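PDB 3NRF: ApaG protein from Pseudomonas aeruginosa, which is of unknown function, a helix-free, largely beta-stranded member of the DUF4354 family. Local coordinates for residues 5-10 and 99-104. Sequence-based numbering, arbitrary orientation. Where two conformers were deposited one is given.
Sequences DAVMVF and VRLSDR
Val9 splits its two methyls between neighbours, CG1 to Val99 and CG2 to Leu101, and the contact illustrates how two strands that are outermost in the sheet within the chain can meet through side chains and a shared water. Strands 7-10 and 99-102 run roughly antiparallel, at 146°, with a closest axis approach of 6.8 Å, too far for direct backbone pairing. The tight part lies among the branched side chains. With CG1 anti to the backbone N (chi1 -177°), Val9 sets that methyl 3.5 Å from Val99 O and close to Val99 CG1, while Val9 CG2 packs 3.9 Å from Leu101 CG. Two residues earlier, on the same side of the strand, Val7 crosses Leu101 at about a right angle, and Leu101 CD1 sits 3.9 Å from Val7 CB. Leu35 of strand 24-37 packs on both Val7 and Val9, and Leu50 packs on Leu101, so the cluster belongs to a larger apolar core.

The looser, polar part is a single water that donates to Val9 O at 2.9 Å and to Val99 O at 2.7 Å, bridging two carbonyls that cannot pair with each other. Arg100 has its CB turned from strand 7-10, and its guanidinium forms a salt bridge with Asp23 of the second subunit. Met8, Val9 and Phe10 pair antiparallel with a strand of that same subunit, continuing the sheet across the interface.

The chemistry implies that direct cohesion between these two strands is apolar, with one water donating to both carbonyl oxygens and linking the two backbones.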
loop_
_atom_site.group_PDB
_atom_site.type_symbol
_atom_site.label_atom_id
_atom_site.label_comp_id
_atom_site.label_asym_id
_atom_site.label_seq_id
_atom_site.Cartn_x
_atom_site.Cartn_y
_atom_site.Cartn_z
ATOM N N ASP B 5 -9.150 19.410 -27.614
ATOM C CA ASP B 5 -10.542 19.217 -28.059
ATOM C C ASP B 5 -11.059 17.806 -27.686
ATOM O O ASP B 5 -11.669 17.108 -28.514
ATOM C CB ASP B 5 -10.647 19.446 -29.580
ATOM C CG ASP B 5 -12.093 19.499 -30.076
ATOM O OD1 ASP B 5 -12.986 19.960 -29.329
ATOM O OD2 ASP B 5 -12.332 19.092 -31.235
ATOM N N ALA B 6 -10.844 17.420 -26.424
ATOM C CA ALA B 6 -11.205 16.096 -25.943
ATOM C C ALA B 6 -11.392 16.058 -24.417
ATOM O O ALA B 6 -11.142 17.029 -23.676
ATOM C CB ALA B 6 -10.146 15.107 -26.354
ATOM N N VAL B 7 -11.851 14.914 -23.951
ATOM C CA VAL B 7 -12.070 14.709 -22.530
ATOM C C VAL B 7 -10.769 14.262 -21.859
ATOM O O VAL B 7 -10.059 13.344 -22.308
ATOM C CB VAL B 7 -13.241 13.723 -22.283
ATOM C CG1 VAL B 7 -13.434 13.413 -20.779
ATOM C CG2 VAL B 7 -14.542 14.290 -22.895
HETATM N N MSE B 8 -10.461 14.938 -20.767
HETATM C CA MSE B 8 -9.297 14.623 -19.957
HETATM C C MSE B 8 -9.767 13.681 -18.858
HETATM O O MSE B 8 -10.823 13.881 -18.223
HETATM C CB MSE B 8 -8.721 15.863 -19.353
HETATM C CG MSE B 8 -8.478 16.907 -20.353
HETATM SE SE MSE B 8 -7.571 18.442 -19.593
HETATM C CE MSE B 8 -6.073 17.562 -18.793
ATOM N N VAL B 9 -9.000 12.626 -18.645
ATOM C CA VAL B 9 -9.299 11.632 -17.665
ATOM C C VAL B 9 -8.237 11.594 -16.589
ATOM O O VAL B 9 -7.087 11.214 -16.836
ATOM C CB VAL B 9 -9.349 10.190 -18.300
ATOM C CG1 VAL B 9 -9.740 9.155 -17.275
ATOM C CG2 VAL B 9 -10.346 10.206 -19.483
ATOM N N PHE B 10 -8.640 11.950 -15.377
ATOM C CA PHE B 10 -7.741 11.963 -14.228
ATOM C C PHE B 10 -8.114 10.826 -13.352
ATOM O O PHE B 10 -9.288 10.644 -13.043
ATOM C CB PHE B 10 -7.896 13.273 -13.425
ATOM C CG PHE B 10 -7.541 14.516 -14.182
ATOM C CD1 PHE B 10 -8.436 15.129 -15.030
ATOM C CD2 PHE B 10 -6.276 15.097 -14.007
ATOM C CE1 PHE B 10 -8.078 16.294 -15.697
ATOM C CE2 PHE B 10 -5.925 16.235 -14.659
ATOM C CZ PHE B 10 -6.821 16.835 -15.516
ATOM N N VAL B 99 -5.946 4.999 -16.704
ATOM C CA VAL B 99 -7.375 4.966 -16.981
ATOM C C VAL B 99 -7.577 5.898 -18.181
ATOM O O VAL B 99 -7.143 7.068 -18.223
ATOM C CB VAL B 99 -8.261 5.356 -15.791
ATOM C CG1 VAL B 99 -9.703 5.262 -16.169
ATOM C CG2 VAL B 99 -7.953 4.404 -14.628
ATOM N N ARG B 100 -8.247 5.373 -19.185
ATOM C CA ARG B 100 -8.509 6.139 -20.385
ATOM C C ARG B 100 -9.884 5.812 -20.957
ATOM O O ARG B 100 -10.594 4.897 -20.485
ATOM C CB ARG B 100 -7.373 5.954 -21.430
ATOM C CG ARG B 100 -6.958 4.528 -21.799
ATOM C CD ARG B 100 -5.820 4.542 -22.867
ATOM N NE ARG B 100 -6.275 5.100 -24.132
ATOM C CZ ARG B 100 -5.506 5.470 -25.166
ATOM N NH1 ARG B 100 -4.171 5.386 -25.119
ATOM N NH2 ARG B 100 -6.095 5.956 -26.252
ATOM N N LEU B 101 -10.266 6.586 -21.954
ATOM C CA LEU B 101 -11.525 6.355 -22.640
ATOM C C LEU B 101 -11.246 5.480 -23.883
ATOM O O LEU B 101 -10.151 5.519 -24.460
ATOM C CB LEU B 101 -12.159 7.655 -23.034
ATOM C CG LEU B 101 -12.852 8.452 -21.929
ATOM C CD1 LEU B 101 -13.180 9.825 -22.492
ATOM C CD2 LEU B 101 -14.143 7.774 -21.424
ATOM N N SER B 102 -12.242 4.660 -24.239
ATOM C CA SER B 102 -12.173 3.766 -25.390
ATOM C C SER B 102 -13.573 3.692 -25.979
ATOM O O SER B 102 -14.574 3.926 -25.284
ATOM C CB SER B 102 -11.783 2.355 -24.970
ATOM O OG SER B 102 -11.801 1.480 -26.110
ATOM N N ASP B 103 -13.640 3.325 -27.245
ATOM C CA ASP B 103 -14.912 3.031 -27.870
ATOM C C ASP B 103 -15.069 1.512 -28.073
ATOM O O ASP B 103 -16.002 1.063 -28.755
ATOM C CB ASP B 103 -15.100 3.795 -29.180
ATOM C CG ASP B 103 -14.166 3.328 -30.305
ATOM O OD1 ASP B 103 -13.194 2.587 -29.992
ATOM O OD2 ASP B 103 -14.439 3.705 -31.456
ATOM N N ARG B 104 -14.214 0.709 -27.463
ATOM C CA ARG B 104 -14.260 -0.770 -27.583
ATOM C C ARG B 104 -14.829 -1.285 -26.279
ATOM O O ARG B 104 -14.098 -1.587 -25.356
ATOM C CB ARG B 104 -12.875 -1.313 -27.856
ATOM C CG ARG B 104 -12.297 -0.762 -29.182
ATOM C CD ARG B 104 -10.974 -1.427 -29.630
ATOM N NE ARG B 104 -11.204 -2.795 -30.125
ATOM C CZ ARG B 104 -11.718 -3.063 -31.323
ATOM N NH1 ARG B 104 -12.016 -2.081 -32.145
ATOM N NH2 ARG B 104 -11.916 -4.327 -31.712
HETATM O O HOH W 1 -5.994 8.605 -16.262
#